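Local coordinates for protein RickCE (Rickettsia bellii, PDB 5HAM) that is a bacterial effector protease of the CE clan that probably acts as a deubiquitinase, cleaving ubiquitin from its conjugates in the infected cell, at residues K203-D207 and Q208-G212; L169-S172 and I173-G177. All coordinates share one frame; numbering follows the deposited sequence.

Contact 1. Residues K203-D207 and Q208-G212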
loop_
_atom_site.group_PDB
_atom_site.type_symbol
_atom_site.label_atom_id
_atom_site.label_comp_id
_atom_site.label_asym_id
_atom_site.label_seq_id
_atom_site.Cartn_x
_atom_site.Cartn_y
_atom_site.Cartn_z
ATOM N N LYS A 203 -2.922 -5.678 16.381
ATOM C CA LYS A 203 -1.693 -4.926 16.450
ATOM C C LYS A 203 -0.583 -5.928 16.689
ATOM O O LYS A 203 -0.657 -6.736 17.620
ATOM C CB LYS A 203 -1.736 -3.897 17.586
ATOM C CG LYS A 203 -0.425 -3.159 17.766
ATOM C CD LYS A 203 -0.338 -2.446 19.112
ATOM C CE LYS A 203 -0.231 -0.927 18.948
ATOM N NZ LYS A 203 0.083 -0.215 20.242
ATOM N N GLN A 204 0.439 -5.889 15.846
ATOM C CA GLN A 204 1.534 -6.837 15.980
ATOM C C GLN A 204 2.846 -6.156 16.325
ATOM O O GLN A 204 3.527 -6.550 17.266
ATOM C CB GLN A 204 1.651 -7.711 14.729
ATOM C CG GLN A 204 0.526 -8.687 14.658
ATOM C CD GLN A 204 0.361 -9.323 13.296
ATOM O OE1 GLN A 204 0.535 -8.669 12.263
ATOM N NE2 GLN A 204 0.017 -10.611 13.285
ATOM N N GLN A 205 3.188 -5.117 15.578
ATOM C CA GLN A 205 4.399 -4.358 15.863
ATOM C C GLN A 205 4.231 -2.955 15.328
ATOM O O GLN A 205 3.727 -2.765 14.220
ATOM C CB GLN A 205 5.618 -5.035 15.232
ATOM C CG GLN A 205 6.931 -4.327 15.539
ATOM C CD GLN A 205 8.129 -5.220 15.339
ATOM O OE1 GLN A 205 8.019 -6.442 15.399
ATOM N NE2 GLN A 205 9.286 -4.616 15.093
ATOM N N THR A 206 4.643 -1.959 16.103
ATOM C CA THR A 206 4.418 -0.573 15.690
ATOM C C THR A 206 5.550 0.037 14.876
ATOM O O THR A 206 5.490 1.201 14.528
ATOM C CB THR A 206 4.098 0.337 16.870
ATOM O OG1 THR A 206 5.200 0.331 17.782
ATOM C CG2 THR A 206 2.864 -0.166 17.582
ATOM N N ASP A 207 6.574 -0.745 14.564
ATOM C CA ASP A 207 7.583 -0.290 13.620
ATOM C C ASP A 207 7.073 -0.468 12.199
ATOM O O ASP A 207 6.700 -1.576 11.795
ATOM C CB ASP A 207 8.887 -1.064 13.794
ATOM C CG ASP A 207 9.397 -1.022 15.213
ATOM O OD1 ASP A 207 8.620 -0.641 16.112
ATOM O OD2 ASP A 207 10.573 -1.378 15.433
ATOM N N GLN A 208 7.062 0.622 11.438
ATOM C CA GLN A 208 6.652 0.544 10.045
ATOM C C GLN A 208 7.613 -0.343 9.247
ATOM O O GLN A 208 7.249 -0.885 8.212
ATOM C CB GLN A 208 6.522 1.937 9.406
ATOM C CG GLN A 208 5.962 1.893 7.985
ATOM C CD GLN A 208 5.127 3.106 7.648
ATOM O OE1 GLN A 208 4.719 3.860 8.537
ATOM N NE2 GLN A 208 4.870 3.309 6.354
ATOM N N SER A 209 8.831 -0.510 9.741
ATOM C CA SER A 209 9.772 -1.421 9.102
ATOM C C SER A 209 9.243 -2.859 9.097
ATOM O O SER A 209 9.599 -3.656 8.232
ATOM C CB SER A 209 11.130 -1.371 9.807
ATOM O OG SER A 209 10.983 -1.597 11.199
ATOM N N ALA A 210 8.394 -3.185 10.066
ATOM C CA ALA A 210 7.961 -4.564 10.248
ATOM C C ALA A 210 6.699 -4.917 9.457
ATOM O O ALA A 210 6.337 -6.097 9.380
ATOM C CB ALA A 210 7.791 -4.894 11.740
ATOM N N CYS A 211 6.055 -3.908 8.859
ATOM C CA CYS A 211 4.847 -4.118 8.030
ATOM C C CYS A 211 4.955 -5.210 6.980
ATOM O O CYS A 211 4.043 -6.020 6.835
ATOM C CB CYS A 211 4.405 -2.820 7.346
ATOM S SG CYS A 211 3.724 -1.632 8.512
ATOM N N GLY A 212 6.057 -5.241 6.241
ATOM C CA GLY A 212 6.215 -6.253 5.212
ATOM C C GLY A 212 6.460 -7.637 5.793
ATOM O O GLY A 212 6.022 -8.652 5.224
HETATM O O HOH W 1 7.363 3.115 12.591
#
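Gln205 lays its terminal amide over the methyl group of Ala210. The CB of Ala210 sits almost directly beneath the amide face, 3.6 Å from Gln205 CD, with CG, OE1 and NE2 all within 4.0 Å of that one carbon. With CG anti to the backbone N (chi1 -178°) and the chain extended beyond it, the glutamine reaches across the turn, which brings its amide face over the methyl, and alanine is small enough to let a flat group rest on it. Between them the chain turns on Asp207, whose carbonyl O accepts from Ala210 N at 2.9 Å, a bond that closes the turn into helix 211-223. A weak bond from Cys211 N to Gln208 O, 3.3 Å long, continues the curl. Alongside, Asp207 CB meets Ser209 OG at 3.4 Å, while the aspartate's carboxylate leads away from the turn. The Gln208 N-H donates to a water 2.8 Å away, and this water returns a weak bond to Thr206 O. Further out, backbone hydrogen bonds tie Gln204 and Gln205 to Ser168, and Phe214 of helix 211-223 touches both glutamine side chains. The Gln204 amide is fixed at both ends, by Asn218 ND2 and Leu229 O. Cys211, at the helix start and followed by glycine, is probably the nucleophile, as in CE-clan cysteine proteases such as the SENP enzymes. Gln205, six residues earlier, holds the sequence position of their oxyanion-hole glutamine, though here its amide is turned onto Ala210, with Gln205 NE2 9.1 Å from Cys211 SG.

Contact 2. Residues L169-S172 and I173-G177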
loop_
_atom_site.group_PDB
_atom_site.type_symbol
_atom_site.label_atom_id
_atom_site.label_comp_id
_atom_site.label_asym_id
_atom_site.label_seq_id
_atom_site.Cartn_x
_atom_site.Cartn_y
_atom_site.Cartn_z
ATOM N N LEU A 169 0.497 -2.780 12.195
ATOM C CA LEU A 169 0.664 -1.575 13.007
ATOM C C LEU A 169 -0.492 -1.338 13.976
ATOM O O LEU A 169 -0.408 -0.456 14.834
ATOM C CB LEU A 169 0.819 -0.330 12.117
ATOM C CG LEU A 169 2.074 -0.185 11.244
ATOM C CD1 LEU A 169 1.887 0.908 10.194
ATOM C CD2 LEU A 169 3.306 0.091 12.101
ATOM N N GLY A 170 -1.576 -2.096 13.820
ATOM C CA GLY A 170 -2.736 -1.959 14.689
ATOM C C GLY A 170 -3.799 -0.946 14.251
ATOM O O GLY A 170 -4.638 -0.553 15.051
ATOM N N ASN A 171 -3.761 -0.504 12.995
ATOM C CA ASN A 171 -4.856 0.291 12.427
ATOM C C ASN A 171 -5.970 -0.614 11.937
ATOM O O ASN A 171 -5.718 -1.759 11.561
ATOM C CB ASN A 171 -4.388 1.110 11.229
ATOM C CG ASN A 171 -3.233 2.000 11.558
ATOM O OD1 ASN A 171 -3.380 2.974 12.294
ATOM N ND2 ASN A 171 -2.067 1.680 11.001
ATOM N N SER A 172 -7.197 -0.107 11.919
ATOM C CA SER A 172 -8.300 -0.884 11.370
ATOM C C SER A 172 -8.211 -0.787 9.853
ATOM O O SER A 172 -7.433 -0.003 9.328
ATOM C CB SER A 172 -9.648 -0.328 11.829
ATOM O OG SER A 172 -10.026 0.778 11.019
ATOM N N ILE A 173 -9.039 -1.568 9.164
ATOM C CA ILE A 173 -9.145 -1.537 7.711
ATOM C C ILE A 173 -9.678 -0.190 7.197
ATOM O O ILE A 173 -9.650 0.059 5.998
ATOM C CB ILE A 173 -10.048 -2.699 7.199
ATOM C CG1 ILE A 173 -9.849 -2.956 5.714
ATOM C CG2 ILE A 173 -11.531 -2.454 7.490
ATOM C CD1 ILE A 173 -10.836 -3.951 5.191
ATOM N N ASN A 174 -10.149 0.671 8.111
ATOM C CA ASN A 174 -10.685 1.995 7.760
ATOM C C ASN A 174 -9.640 3.079 7.704
ATOM O O ASN A 174 -9.947 4.231 7.439
ATOM C CB ASN A 174 -11.755 2.425 8.754
ATOM C CG ASN A 174 -12.995 1.572 8.655
ATOM O OD1 ASN A 174 -13.500 1.318 7.561
ATOM N ND2 ASN A 174 -13.473 1.095 9.788
ATOM N N TYR A 175 -8.410 2.697 7.997
ATOM C CA TYR A 175 -7.268 3.582 7.921
ATOM C C TYR A 175 -7.325 4.579 6.747
ATOM O O TYR A 175 -7.576 4.205 5.598
ATOM C CB TYR A 175 -6.003 2.730 7.815
ATOM C CG TYR A 175 -4.771 3.562 7.822
ATOM C CD1 TYR A 175 -4.282 4.083 9.012
ATOM C CD2 TYR A 175 -4.108 3.855 6.644
ATOM C CE1 TYR A 175 -3.156 4.851 9.033
ATOM C CE2 TYR A 175 -2.988 4.636 6.648
ATOM C CZ TYR A 175 -2.511 5.135 7.850
ATOM O OH TYR A 175 -1.388 5.917 7.866
ATOM N N ASP A 176 -7.093 5.847 7.060
ATOM C CA ASP A 176 -6.962 6.902 6.054
ATOM C C ASP A 176 -8.227 7.108 5.200
ATOM O O ASP A 176 -8.196 6.996 3.968
ATOM C CB ASP A 176 -5.703 6.675 5.192
ATOM C CG ASP A 176 -5.315 7.910 4.391
ATOM O OD1 ASP A 176 -5.615 9.025 4.875
ATOM O OD2 ASP A 176 -4.734 7.764 3.277
ATOM N N GLY A 177 -9.340 7.397 5.874
ATOM C CA GLY A 177 -10.592 7.739 5.224
ATOM C C GLY A 177 -11.381 6.627 4.546
ATOM O O GLY A 177 -12.172 6.885 3.634
#
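Ser172 holds the turn that leads into helix 175-188 through two hydrogen bonds. Its OG accepts from Asn174 N at 2.9 Å (153°), the side-chain bond of an ST turn and a cap on the chain entering the helix. The chi1 of 82° swings the hydroxyl forward over that N-H, and serine suits the place because a hydroxyl carried on a single CB can fold back to the N-H two residues on. Its carbonyl O takes Tyr175 N at 3.2 Å, closing a type I beta turn. Outside the turn, Asp199 OD2 accepts from Ile173 N, so the successive N-H groups of 173, 174 and 175 each have an acceptor.

Van der Waals contact comes mainly from Asn171 and Tyr175. The asparagine amide lies obliquely by the CD1-CE1 bond of the ring, the two planes 47° apart, and Asn171 CG comes to 3.5 Å from Tyr175 CD1. Nearer the backbone, Asn174 CB rests 3.3 Å from Ser172 OG. Ile173 turns its branched chain away from the turn, into the hydrophobic company of Ile197 and Leu180.

The strongest polar partner of Asn171 is Asp167, whose OD2 accepts a hydrogen bond from Asn171 ND2, and Tyr175 meets the ring of His146 edge to face. Since His146 and Asp167 occupy positions expected of the catalytic histidine and acid in CE-clan proteases, Asn171 and Tyr175 probably act as second-shell residues that keep these groups oriented.

How the contacts relate
Along the chain, contact 2 comes first: strand 160-166 ends, and the loop at 169-172 turns into helix 175-188. The chain then runs through edge strand 196-199, after which contact 1 closes the turn from 203-207 into helix 211-223. The two are in series, neither nested nor crossed, with centres about 13 Å apart. They meet through Leu169, whose CD2 lies 3.4 Å from Thr206 O and whose CG lies 3.5 Å from Cys211 SG. Gly170 also packs against Lys203. Two strand-to-helix turns thus abut beside the central sheet, bringing the turn leading to the probable nucleophile against the one that follows the probable catalytic acid.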